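Local coordinates for conserved protein (Mycobacterium tuberculosis, PDB 1RFE) that is of unknown function but binds coenzyme F420 and is probably an oxidoreductase of the split-barrel flavin-binding type, acting on CH-CH groups, at residues T82-S87 with D145-G150; A28-D33 with R65-V70; S21-T26 with A40-V45. All coordinates share one frame; numbering follows the deposited sequence.

How the interactions relate
All three contacts belong to one antiparallel sheet of the pyridoxamine 5'-phosphate oxidase-like fold. Interactions 2 and 3 share strand 25-30: interaction 3 pairs its start with strand 36-46, its hairpin partner, while interaction 2 sets its far end beside the turn into strand 69-76, with about 19 Å between their centres. Strand 69-76 in turn neighbours strand 84-95, whose beginning carries interaction 1, about 29 Å from interaction 2 by centres and about 18 Å from interaction 3. The centre of interaction 3 is about 4 Å from the centre of the folded chain; interactions 1 and 2 lie toward the periphery.

Interaction 1: T82-S87 with D145-G150; sequences TLRGVS and DHRKLG
The contact sits at the start of strand 84-95, where it meets the end of strand 140-145 and the 3-10 turn 146-149 that follows. R84 and D145 form an antiparallel non-hydrogen-bonded pair, their CA atoms 4.2 Å apart and their side chains on the same face of the sheet. Next to this pair, the backbone bond from H146 N to L83 O is short and straight, at 2.8 Å with an N-H...O angle of 166°. L83 also packs against the H146 ring: its CB lies over one face, 4.1 Å from the centroid and displaced toward the rim, while CD1 reaches ND1 and CE1. Both side chains run the same way from the backbone. Y80 fixes the ring from outside, accepting a hydrogen bond from ND1 through its carbonyl oxygen and meeting the imidazole edge-to-face.

D145 and R84 run side by side, OD1 of D145 3.8 Å from R84 CB. D145 OD1 accepts from R147 N at 3.1 Å, an Asx turn, with the N-H coming from above the carboxylate plane. R147 bends at chi2 and chi3 and crosses over T82, its CD 4.0 Å from T82 CG2. NH2 of R147 lies over one face of the R84 guanidinium, only 3.1 Å from R84 NH1, with the two planes inclined by 42°. Both are donors, so no bond joins them.

Two like charges this close should repel, and the neighbouring acids probably offset the cost: D76 forms a salt bridge with R84 NE, and D145 OD1 makes a long, out-of-plane ionic contact with R147 NE.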
# COMPACT_ATOMS: atom_id res chain seq x y z
N THR A 82 14.30 -13.93 6.48
CA THR A 82 13.72 -12.62 6.84
C THR A 82 12.59 -12.12 5.91
O THR A 82 12.10 -10.97 6.10
CB THR A 82 14.82 -11.52 6.89
OG1 THR A 82 15.57 -11.46 5.67
CG2 THR A 82 15.86 -11.78 8.00
N LEU A 83 12.14 -12.94 4.94
CA LEU A 83 11.07 -12.48 4.05
C LEU A 83 9.85 -12.20 4.90
O LEU A 83 9.49 -13.01 5.75
CB LEU A 83 10.66 -13.48 2.95
CG LEU A 83 11.76 -14.11 2.13
CD1 LEU A 83 11.23 -15.28 1.25
CD2 LEU A 83 12.54 -13.06 1.30
N ARG A 84 9.26 -11.03 4.70
CA ARG A 84 8.00 -10.72 5.30
C ARG A 84 7.16 -9.81 4.40
O ARG A 84 7.68 -9.08 3.53
CB ARG A 84 8.15 -10.13 6.67
CG ARG A 84 9.19 -9.09 6.89
CD ARG A 84 8.80 -8.18 8.10
NE ARG A 84 9.50 -6.92 8.08
CZ ARG A 84 9.76 -6.16 9.12
NH1 ARG A 84 9.41 -6.52 10.37
NH2 ARG A 84 10.40 -5.01 8.92
N GLY A 85 5.86 -9.90 4.61
CA GLY A 85 4.96 -9.20 3.76
C GLY A 85 3.49 -9.38 4.08
O GLY A 85 3.11 -10.17 4.94
N VAL A 86 2.69 -8.63 3.34
CA VAL A 86 1.26 -8.69 3.48
C VAL A 86 0.65 -8.36 2.10
O VAL A 86 1.09 -7.45 1.40
CB VAL A 86 0.74 -7.79 4.59
CG1 VAL A 86 1.07 -6.32 4.31
CG2 VAL A 86 -0.69 -7.97 4.79
N SER A 87 -0.35 -9.13 1.74
CA SER A 87 -0.96 -9.08 0.43
C SER A 87 -2.47 -8.92 0.65
O SER A 87 -3.09 -9.74 1.36
CB SER A 87 -0.68 -10.40 -0.31
OG SER A 87 -1.15 -10.34 -1.64
N ASP A 145 5.82 -13.76 7.81
CA ASP A 145 7.07 -13.30 8.43
C ASP A 145 7.93 -14.51 8.70
O ASP A 145 7.67 -15.28 9.64
CB ASP A 145 6.82 -12.54 9.72
CG ASP A 145 8.09 -11.88 10.26
OD1 ASP A 145 9.18 -12.13 9.70
OD2 ASP A 145 8.09 -11.07 11.20
N HIS A 146 8.95 -14.68 7.87
CA HIS A 146 9.76 -15.88 7.92
C HIS A 146 10.64 -15.93 9.16
O HIS A 146 11.15 -16.99 9.49
CB HIS A 146 10.56 -16.05 6.64
CG HIS A 146 9.74 -16.57 5.49
ND1 HIS A 146 10.30 -17.10 4.36
CD2 HIS A 146 8.40 -16.60 5.29
CE1 HIS A 146 9.34 -17.48 3.53
NE2 HIS A 146 8.18 -17.18 4.08
N ARG A 147 10.81 -14.80 9.85
CA ARG A 147 11.45 -14.83 11.18
C ARG A 147 10.77 -15.75 12.20
O ARG A 147 11.39 -16.22 13.16
CB ARG A 147 11.53 -13.43 11.79
CG ARG A 147 12.85 -12.75 11.57
CD ARG A 147 12.78 -11.61 10.60
NE ARG A 147 12.19 -10.45 11.23
CZ ARG A 147 12.28 -9.21 10.79
NH1 ARG A 147 12.92 -8.93 9.64
NH2 ARG A 147 11.69 -8.24 11.50
N LYS A 148 9.49 -16.01 12.00
CA LYS A 148 8.77 -16.86 12.95
C LYS A 148 9.06 -18.37 12.81
O LYS A 148 8.58 -19.18 13.58
CB LYS A 148 7.28 -16.56 12.86
CG LYS A 148 6.93 -15.08 13.23
CD LYS A 148 5.51 -14.77 12.75
CE LYS A 148 4.97 -13.46 13.34
NZ LYS A 148 3.52 -13.65 13.52
N LEU A 149 9.87 -18.73 11.83
CA LEU A 149 10.37 -20.10 11.64
C LEU A 149 11.55 -20.46 12.54
O LEU A 149 11.79 -21.65 12.78
CB LEU A 149 10.83 -20.30 10.20
CG LEU A 149 9.84 -20.79 9.14
CD1 LEU A 149 8.41 -20.87 9.65
CD2 LEU A 149 9.94 -19.98 7.86
N GLY A 150 12.30 -19.46 12.98
CA GLY A 150 13.46 -19.71 13.80
C GLY A 150 14.59 -20.35 13.02
O GLY A 150 15.48 -20.98 13.61

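Interaction 2: A28-D33 with R65-V70; sequences ATIGPD and RRDPRV
I30 holds CG1 anti to its carbonyl carbon (chi1 -62°) and CD1 anti to CA (chi2 180°), which carries the methyl to the ion pair of D67 and R69. CG of D67 is anti to its backbone N (chi1 -171°), and the R69 chain bends at chi3. CD1 of I30 lies over one face of the R69 guanidinium, 3.5 Å from NH2, and 3.6 Å from D67 OD2.

R69 grips the carboxylate side-on, NE to D67 OD1 at 3.1 Å and NH2 to D67 OD2 at 2.9 Å, both bonds using syn lone pairs and lying in the guanidinium plane. D67 OD1 also takes R69 N on its anti side, tilted out of the carboxylate plane, at 3.2 Å, the Asx turn that links the end of helix 59-66 to strand 69-76. This strand is antiparallel to strand 25-30, but no direct hydrogen bond joins the two segments. A water bridges the gap, accepting from I30 N at 2.7 Å and donating to D67 O and R69 O.

Farther along, V70 CA makes a CA-H...O contact of 3.5 Å with A28 O, and T29 CG2 meets V70 CG1. The T29 hydroxyl bonds N63 OD1 on helix 59-66.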
# COMPACT_ATOMS: atom_id res chain seq x y z
N ALA A 28 -2.16 -3.47 -8.00
CA ALA A 28 -2.68 -3.99 -9.26
C ALA A 28 -4.13 -3.54 -9.41
O ALA A 28 -4.95 -3.82 -8.56
CB ALA A 28 -2.65 -5.52 -9.27
N THR A 29 -4.44 -2.92 -10.53
CA THR A 29 -5.84 -2.75 -10.97
C THR A 29 -6.09 -3.58 -12.23
O THR A 29 -5.16 -4.20 -12.82
CB THR A 29 -6.16 -1.24 -11.27
OG1 THR A 29 -5.27 -0.73 -12.29
CG2 THR A 29 -5.86 -0.33 -10.12
N ILE A 30 -7.32 -3.61 -12.68
CA ILE A 30 -7.68 -4.49 -13.75
C ILE A 30 -7.83 -3.64 -15.01
O ILE A 30 -8.64 -2.76 -15.04
CB ILE A 30 -8.98 -5.23 -13.44
CG1 ILE A 30 -8.75 -6.07 -12.21
CG2 ILE A 30 -9.43 -6.12 -14.66
CD1 ILE A 30 -9.96 -6.83 -11.78
N GLY A 31 -7.01 -3.90 -16.03
CA GLY A 31 -7.13 -3.18 -17.27
C GLY A 31 -8.43 -3.48 -17.97
O GLY A 31 -9.09 -4.45 -17.64
N PRO A 32 -8.76 -2.69 -18.98
CA PRO A 32 -10.02 -2.88 -19.72
C PRO A 32 -10.17 -4.22 -20.44
O PRO A 32 -11.31 -4.63 -20.70
CB PRO A 32 -10.04 -1.71 -20.75
CG PRO A 32 -8.74 -1.14 -20.78
CD PRO A 32 -8.00 -1.54 -19.50
N ASP A 33 -9.07 -4.89 -20.75
CA ASP A 33 -9.13 -6.26 -21.34
C ASP A 33 -8.82 -7.36 -20.32
O ASP A 33 -8.61 -8.53 -20.69
CB ASP A 33 -8.17 -6.38 -22.55
CG ASP A 33 -6.72 -6.13 -22.17
OD1 ASP A 33 -6.42 -5.73 -21.02
OD2 ASP A 33 -5.79 -6.33 -22.96
N ARG A 65 -12.89 2.85 -11.74
CA ARG A 65 -14.29 3.26 -11.82
C ARG A 65 -15.04 2.20 -12.60
O ARG A 65 -16.21 1.92 -12.30
CB ARG A 65 -14.42 4.63 -12.52
CG ARG A 65 -14.08 5.85 -11.62
CD ARG A 65 -14.26 7.22 -12.29
NE ARG A 65 -13.40 8.24 -11.67
CZ ARG A 65 -12.28 8.80 -12.20
NH1 ARG A 65 -11.81 8.49 -13.41
NH2 ARG A 65 -11.62 9.71 -11.48
N ARG A 66 -14.35 1.63 -13.58
CA ARG A 66 -14.88 0.55 -14.43
C ARG A 66 -14.96 -0.76 -13.65
O ARG A 66 -15.91 -1.50 -13.79
CB ARG A 66 -14.01 0.38 -15.69
CG ARG A 66 -14.58 -0.62 -16.72
CD ARG A 66 -13.78 -0.83 -18.01
N ASP A 67 -13.97 -1.02 -12.78
CA ASP A 67 -13.92 -2.23 -12.00
C ASP A 67 -13.17 -1.97 -10.66
O ASP A 67 -11.95 -1.87 -10.66
CB ASP A 67 -13.25 -3.32 -12.81
CG ASP A 67 -13.33 -4.69 -12.16
OD1 ASP A 67 -13.44 -4.83 -10.90
OD2 ASP A 67 -13.24 -5.72 -12.88
N PRO A 68 -13.87 -1.93 -9.53
CA PRO A 68 -13.27 -1.47 -8.27
C PRO A 68 -12.28 -2.45 -7.66
O PRO A 68 -11.72 -2.11 -6.64
CB PRO A 68 -14.48 -1.37 -7.31
CG PRO A 68 -15.67 -1.56 -8.17
CD PRO A 68 -15.26 -2.37 -9.32
N ARG A 69 -12.12 -3.64 -8.22
CA ARG A 69 -11.30 -4.68 -7.64
C ARG A 69 -9.81 -4.30 -7.73
O ARG A 69 -9.33 -3.83 -8.76
CB ARG A 69 -11.59 -6.03 -8.31
CG ARG A 69 -12.97 -6.65 -7.88
CD ARG A 69 -13.28 -7.95 -8.54
NE ARG A 69 -13.18 -7.81 -10.01
CZ ARG A 69 -13.04 -8.81 -10.87
NH1 ARG A 69 -12.97 -10.05 -10.45
NH2 ARG A 69 -12.96 -8.55 -12.16
N VAL A 70 -9.13 -4.42 -6.60
CA VAL A 70 -7.72 -4.09 -6.45
C VAL A 70 -6.98 -5.14 -5.67
O VAL A 70 -7.58 -5.87 -4.83
CB VAL A 70 -7.45 -2.78 -5.67
CG1 VAL A 70 -7.49 -1.67 -6.53
CG2 VAL A 70 -8.38 -2.59 -4.44
O HOH W 1 -9.26 -2.64 -11.09

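Interaction 3: S21-T26 with A40-V45; sequences SSRTGT and AMWYAV
The W42 indole has T24 OG1 at its edge, in the ring plane, 3.5 Å from W42 CD1, and the ring of Y112, from helix 98-112, stacked on it. Closer still to CD1 of W42 is R23 O, 3.2 Å away and oblique to the ring. R23 lies alongside W42: its NH2 approaches CZ2, with guanidinium and indole planes 74° apart, so the two flat groups are not stacked. The hydroxyl of Y112 is hydrogen-bonded to R23 O.

The phenol of Y43 has M41 O at its edge, in plane, with G25 N also near that rim. At the far end of the ring, Y43 OH comes within 3.3 Å of S22 CB, while its hydrogen-bond partner is V19 O in helix 12-21. R111 adds a cation-pi contact to the ring, and L52 of strand 49-55 and L74 of strand 69-76 touch it.

These rings lie where segment 21-26 leads into strand 25-30 and the hairpin of that strand with strand 36-46 opens out. G25 and M41 form an antiparallel hydrogen-bonded pair: M41 N gives G25 O a bond of 2.9 Å at 172°, and G25 N returns a longer one of 3.2 Å to M41 O. T26 and A40 make the next, non-hydrogen-bonded pair, with CA atoms 4.6 Å apart. Beside it, T24 CG2 touches A40 CB. In the other direction the pairing gives way to a CA-H...O contact from W42 CA to R23 O, 3.5 Å long.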
# COMPACT_ATOMS: atom_id res chain seq x y z
N SER A 21 5.17 1.19 8.75
CA SER A 21 6.61 1.24 8.56
C SER A 21 7.11 1.20 7.13
O SER A 21 8.12 1.83 6.83
CB SER A 21 7.28 0.09 9.29
OG SER A 21 6.94 0.29 10.62
N SER A 22 6.41 0.50 6.26
CA SER A 22 6.80 0.40 4.84
C SER A 22 6.59 1.72 4.09
O SER A 22 5.83 2.62 4.54
CB SER A 22 6.04 -0.74 4.18
OG SER A 22 6.25 -1.97 4.89
N ARG A 23 7.29 1.84 2.96
CA ARG A 23 7.25 3.01 2.10
C ARG A 23 6.57 2.81 0.75
O ARG A 23 5.91 3.74 0.19
CB ARG A 23 8.68 3.47 1.83
CG ARG A 23 9.25 4.15 3.07
CD ARG A 23 10.69 4.61 2.99
NE ARG A 23 10.91 5.63 1.97
CZ ARG A 23 10.89 6.93 2.18
NH1 ARG A 23 10.69 7.49 3.40
NH2 ARG A 23 11.15 7.72 1.17
N THR A 24 6.79 1.63 0.20
CA THR A 24 6.35 1.29 -1.16
C THR A 24 5.67 -0.05 -1.22
O THR A 24 6.19 -1.03 -0.74
CB THR A 24 7.55 1.22 -2.14
OG1 THR A 24 8.30 2.42 -2.06
CG2 THR A 24 7.05 1.20 -3.63
N GLY A 25 4.49 -0.08 -1.83
CA GLY A 25 3.88 -1.32 -2.24
C GLY A 25 3.60 -1.33 -3.73
O GLY A 25 3.85 -0.38 -4.41
N THR A 26 3.10 -2.46 -4.20
CA THR A 26 2.64 -2.68 -5.56
C THR A 26 1.13 -2.80 -5.62
O THR A 26 0.54 -3.66 -4.99
CB THR A 26 3.26 -3.97 -6.11
OG1 THR A 26 4.70 -3.88 -6.09
CG2 THR A 26 2.92 -4.16 -7.59
N ALA A 40 4.18 0.81 -8.79
CA ALA A 40 4.78 0.90 -7.48
C ALA A 40 4.37 2.26 -6.86
O ALA A 40 4.61 3.29 -7.46
CB ALA A 40 6.23 0.84 -7.60
N MSE A 41 3.74 2.23 -5.69
CA MSE A 41 3.04 3.38 -5.12
C MSE A 41 3.60 3.69 -3.70
O MSE A 41 3.74 2.80 -2.91
CB MSE A 41 1.52 3.06 -4.97
CG MSE A 41 0.70 2.90 -6.30
SE MSE A 41 0.84 4.50 -7.32
CE MSE A 41 -0.46 5.52 -6.38
N TRP A 42 3.87 4.96 -3.42
CA TRP A 42 3.85 5.48 -2.06
C TRP A 42 2.42 5.65 -1.63
O TRP A 42 1.51 5.65 -2.45
CB TRP A 42 4.54 6.81 -1.95
CG TRP A 42 6.02 6.73 -2.07
CD1 TRP A 42 6.79 5.62 -2.19
CD2 TRP A 42 6.92 7.84 -2.08
NE1 TRP A 42 8.12 5.96 -2.27
CE2 TRP A 42 8.23 7.32 -2.20
CE3 TRP A 42 6.75 9.22 -1.97
CZ2 TRP A 42 9.37 8.15 -2.23
CZ3 TRP A 42 7.90 10.06 -2.00
CH2 TRP A 42 9.17 9.51 -2.14
N TYR A 43 2.21 5.76 -0.33
CA TYR A 43 0.84 5.77 0.15
C TYR A 43 0.64 6.51 1.43
O TYR A 43 1.62 6.82 2.19
CB TYR A 43 0.28 4.34 0.24
CG TYR A 43 1.03 3.42 1.14
CD1 TYR A 43 0.64 3.26 2.48
CD2 TYR A 43 2.12 2.70 0.68
CE1 TYR A 43 1.35 2.37 3.33
CE2 TYR A 43 2.82 1.81 1.54
CZ TYR A 43 2.43 1.66 2.84
OH TYR A 43 3.14 0.79 3.66
N ALA A 44 -0.63 6.80 1.65
CA ALA A 44 -1.12 7.31 2.91
C ALA A 44 -1.72 6.22 3.77
O ALA A 44 -2.15 5.16 3.26
CB ALA A 44 -2.14 8.44 2.69
N VAL A 45 -1.74 6.47 5.08
CA VAL A 45 -2.41 5.61 6.05
C VAL A 45 -3.34 6.43 6.93
O VAL A 45 -2.90 7.35 7.64
CB VAL A 45 -1.42 4.82 6.96
CG1 VAL A 45 -2.16 3.80 7.76
CG2 VAL A 45 -0.29 4.10 6.13